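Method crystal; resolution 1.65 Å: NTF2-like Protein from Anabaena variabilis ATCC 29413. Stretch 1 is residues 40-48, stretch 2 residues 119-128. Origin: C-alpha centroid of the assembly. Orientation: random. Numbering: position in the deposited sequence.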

# COMPACT_ATOMS: atom_id res chain seq x y z
N ASP A 40 20.10 -9.89 4.62
CA ASP A 40 19.69 -9.93 3.20
C ASP A 40 18.50 -8.99 2.97
O ASP A 40 17.79 -9.10 1.99
CB ASP A 40 19.36 -11.34 2.70
CG ASP A 40 18.20 -11.99 3.42
OD1 ASP A 40 17.84 -11.55 4.54
OD2 ASP A 40 17.65 -12.98 2.89
N PHE A 41 18.34 -8.06 3.90
CA PHE A 41 17.25 -7.07 3.84
C PHE A 41 17.19 -6.38 2.47
O PHE A 41 18.21 -5.93 1.96
CB PHE A 41 17.45 -6.01 4.92
CG PHE A 41 16.39 -4.93 4.92
CD1 PHE A 41 15.13 -5.19 5.44
CD2 PHE A 41 16.65 -3.66 4.40
CE1 PHE A 41 14.14 -4.17 5.44
CE2 PHE A 41 15.67 -2.64 4.42
CZ PHE A 41 14.41 -2.92 4.94
N THR A 42 15.98 -6.28 1.90
CA THR A 42 15.79 -5.48 0.67
C THR A 42 14.66 -4.52 0.88
O THR A 42 13.81 -4.71 1.76
CB THR A 42 15.43 -6.32 -0.55
OG1 THR A 42 14.07 -6.79 -0.44
CG2 THR A 42 16.39 -7.49 -0.74
N PHE A 43 14.69 -3.44 0.13
CA PHE A 43 13.61 -2.45 0.25
C PHE A 43 13.33 -1.87 -1.11
O PHE A 43 14.23 -1.66 -1.92
CB PHE A 43 13.88 -1.34 1.27
CG PHE A 43 15.11 -0.48 0.99
CD1 PHE A 43 16.39 -0.95 1.27
CD2 PHE A 43 15.00 0.80 0.50
CE1 PHE A 43 17.50 -0.16 1.03
CE2 PHE A 43 16.11 1.58 0.26
CZ PHE A 43 17.36 1.09 0.53
N TRP A 44 12.06 -1.64 -1.35
CA TRP A 44 11.59 -1.06 -2.62
C TRP A 44 10.99 0.33 -2.34
O TRP A 44 10.20 0.50 -1.42
CB TRP A 44 10.51 -1.96 -3.25
CG TRP A 44 10.74 -2.40 -4.64
CD1 TRP A 44 11.22 -3.61 -5.04
CD2 TRP A 44 10.46 -1.66 -5.84
NE1 TRP A 44 11.28 -3.66 -6.40
CE2 TRP A 44 10.83 -2.48 -6.93
CE3 TRP A 44 9.97 -0.39 -6.11
CZ2 TRP A 44 10.70 -2.07 -8.25
CZ3 TRP A 44 9.84 0.02 -7.44
CH2 TRP A 44 10.22 -0.82 -8.49
N PHE A 45 11.37 1.29 -3.17
CA PHE A 45 10.91 2.68 -3.03
C PHE A 45 10.52 3.26 -4.41
O PHE A 45 11.04 2.88 -5.43
CB PHE A 45 12.01 3.48 -2.30
CG PHE A 45 11.62 4.89 -1.94
CD1 PHE A 45 10.94 5.15 -0.76
CD2 PHE A 45 11.95 5.95 -2.77
CE1 PHE A 45 10.61 6.46 -0.41
CE2 PHE A 45 11.61 7.25 -2.43
CZ PHE A 45 10.94 7.50 -1.26
N PRO A 46 9.53 4.18 -4.45
CA PRO A 46 8.94 4.45 -5.75
C PRO A 46 9.73 5.28 -6.73
O PRO A 46 9.53 5.14 -7.93
CB PRO A 46 7.63 5.18 -5.39
CG PRO A 46 7.35 4.76 -3.98
CD PRO A 46 8.68 4.66 -3.34
N MSE A 47 10.58 6.16 -6.21
CA MSE A 47 11.23 7.17 -7.05
C MSE A 47 12.54 7.68 -6.50
O MSE A 47 12.88 7.52 -5.33
CB MSE A 47 10.29 8.37 -7.31
CG MSE A 47 10.01 9.23 -6.12
SE MSE A 47 8.80 10.73 -6.59
CE MSE A 47 9.94 12.28 -6.33
N GLY A 48 13.24 8.33 -7.40
CA GLY A 48 14.43 9.08 -7.10
C GLY A 48 15.62 8.19 -6.99
O GLY A 48 15.67 7.13 -7.61
N LYS A 119 13.07 -10.98 13.10
CA LYS A 119 13.49 -9.87 12.22
C LYS A 119 12.58 -9.60 11.00
O LYS A 119 11.68 -10.37 10.67
CB LYS A 119 14.93 -10.09 11.75
CG LYS A 119 15.94 -9.94 12.88
CD LYS A 119 17.33 -10.34 12.51
CE LYS A 119 18.24 -10.30 13.74
NZ LYS A 119 19.64 -10.69 13.42
N ILE A 120 12.93 -8.50 10.35
CA ILE A 120 12.29 -8.01 9.10
C ILE A 120 13.26 -8.16 7.94
O ILE A 120 14.41 -7.68 8.01
CB ILE A 120 11.84 -6.53 9.24
CG1 ILE A 120 10.75 -6.42 10.32
CG2 ILE A 120 11.42 -5.91 7.88
CD1 ILE A 120 10.53 -5.00 10.87
N CYS A 121 12.78 -8.81 6.87
CA CYS A 121 13.66 -9.17 5.73
C CYS A 121 13.38 -8.35 4.47
O CYS A 121 14.18 -8.30 3.54
CB CYS A 121 13.57 -10.68 5.42
SG CYS A 121 11.91 -11.34 5.12
N SER A 122 12.27 -7.63 4.46
CA SER A 122 12.04 -6.72 3.33
C SER A 122 11.01 -5.66 3.67
O SER A 122 10.23 -5.79 4.62
CB SER A 122 11.59 -7.48 2.09
OG SER A 122 10.34 -8.09 2.33
N TYR A 123 11.05 -4.62 2.85
CA TYR A 123 10.28 -3.40 3.02
C TYR A 123 9.86 -2.87 1.67
O TYR A 123 10.64 -2.86 0.74
CB TYR A 123 11.21 -2.41 3.75
CG TYR A 123 10.80 -0.96 3.86
CD1 TYR A 123 10.77 -0.11 2.75
CD2 TYR A 123 10.51 -0.42 5.09
CE1 TYR A 123 10.45 1.25 2.88
CE2 TYR A 123 10.18 0.91 5.23
CZ TYR A 123 10.17 1.75 4.14
OH TYR A 123 9.83 3.07 4.34
N ARG A 124 8.61 -2.42 1.58
CA ARG A 124 8.08 -1.81 0.38
C ARG A 124 7.23 -0.63 0.80
O ARG A 124 6.38 -0.77 1.70
CB ARG A 124 7.21 -2.79 -0.40
CG ARG A 124 7.97 -4.02 -0.92
CD ARG A 124 7.02 -5.19 -1.27
NE ARG A 124 6.37 -5.68 -0.06
CZ ARG A 124 6.99 -6.45 0.82
NH1 ARG A 124 8.22 -6.90 0.54
NH2 ARG A 124 6.36 -6.81 1.92
N GLU A 125 7.51 0.50 0.16
CA GLU A 125 6.80 1.76 0.38
C GLU A 125 5.99 2.21 -0.83
O GLU A 125 6.45 2.19 -1.98
CB GLU A 125 7.76 2.86 0.83
CG GLU A 125 7.00 4.15 1.16
CD GLU A 125 7.81 5.23 1.86
OE1 GLU A 125 8.84 4.93 2.49
OE2 GLU A 125 7.37 6.40 1.76
N TYR A 126 4.75 2.61 -0.52
CA TYR A 126 3.79 3.10 -1.52
C TYR A 126 3.22 4.46 -1.08
O TYR A 126 2.94 4.67 0.11
CB TYR A 126 2.61 2.12 -1.67
CG TYR A 126 2.95 0.68 -1.97
CD1 TYR A 126 3.37 -0.21 -0.96
CD2 TYR A 126 2.85 0.18 -3.28
CE1 TYR A 126 3.63 -1.54 -1.24
CE2 TYR A 126 3.16 -1.17 -3.57
CZ TYR A 126 3.56 -2.02 -2.53
OH TYR A 126 3.84 -3.35 -2.82
N PHE A 127 3.05 5.37 -2.04
CA PHE A 127 2.51 6.73 -1.80
C PHE A 127 1.01 6.76 -2.10
O PHE A 127 0.59 6.33 -3.17
CB PHE A 127 3.17 7.79 -2.73
CG PHE A 127 4.68 7.88 -2.67
CD1 PHE A 127 5.38 7.44 -1.56
CD2 PHE A 127 5.38 8.50 -3.69
CE1 PHE A 127 6.80 7.58 -1.49
CE2 PHE A 127 6.76 8.66 -3.64
CZ PHE A 127 7.48 8.20 -2.55
N GLY A 128 0.22 7.32 -1.17
CA GLY A 128 -1.24 7.38 -1.28
C GLY A 128 -1.83 8.76 -1.47
O GLY A 128 -3.02 8.89 -1.66
O HOH W 1 15.19 -10.16 1.79
O HOH W 2 11.93 -5.08 -1.14

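How does the contact begin, where the chain turns a corner at Asp40? A water bridges the two backbones there, donating to Asp40 O at 2.8 Å and to Cys121 O at 2.7 Å. Phe41 CA lies 3.3 Å from Cys121 O in a CA-H...O contact, and Thr42 N donates to Cys121 O at 3.2 Å. The buried ring of Phe41, with chi1 in t, reaches over the neighbouring strand although its CA-to-CB bond points sideways. Phe41 CE1 meets Ile120 CG2 at 4.0 Å and Phe41 CZ meets Tyr123 CB at 3.5 Å, while Ile120 O lies at the ring edge. A large flat apolar side chain suits this place, since it covers several residues at once.

What joins the strands through Thr42, Phe43 and Trp44? They run parallel, with axes only 7° apart, and the hydrogen bonds pass through Thr42 and Trp44 in turn. Tyr123 N donates to Thr42 O at 3.0 Å. Thr42 OG1 packs 3.6 Å from Ser122 CB on the face that Trp44 and Arg124 share; Thr42 OG1 also hydrogen-bonds at 2.8 Å to a second water, which donates to Tyr123 O at 3.2 Å, a use of the hydroxyl that suits a partly exposed place. Phe43 makes no backbone hydrogen bond to this partner strand, but Phe43 CA approaches Tyr123 O at 3.0 Å in a CA-H...O contact. On the other face, Phe43 CB packs against Tyr123 CD1 at 3.7 Å, apolar contact that suits a buried phenylalanine. Trp44 N donates to Tyr123 O at 2.8 Å, and Glu125 N to Trp44 O at 3.1 Å. Trp44 CB rests 4.0 Å from Arg124 CG, so the buried tryptophan meets the aliphatic part of the arginine, though both side-chain ends lead away. Arg124 NH1 donates to Ser122 OG at 3.0 Å, so the short serine side chain gives NH1 of the buried Arg124 an acceptor, while NE and NH2 are satisfied elsewhere in the structure.

What closes the contact after the last backbone hydrogen bond? Aromatic packing takes over as the chains diverge. Phe45 CE1 lies 3.7 Å from Glu125 OE1, which sits at the ring edge and accepts a hydrogen bond from Tyr123 OH at 2.8 Å. The edge of Phe127 points toward the face of Phe45 in an offset pair, so one aromatic ring serves both neighbours. Pro46 points toward stretch 2 and sets Pro46 CG over the Phe127 face, a CH-pi contact well suited to proline's compact ring. At the exposed margin, selenomethionine Met47 adds its CG, 4.1 Å from Phe127 CE2.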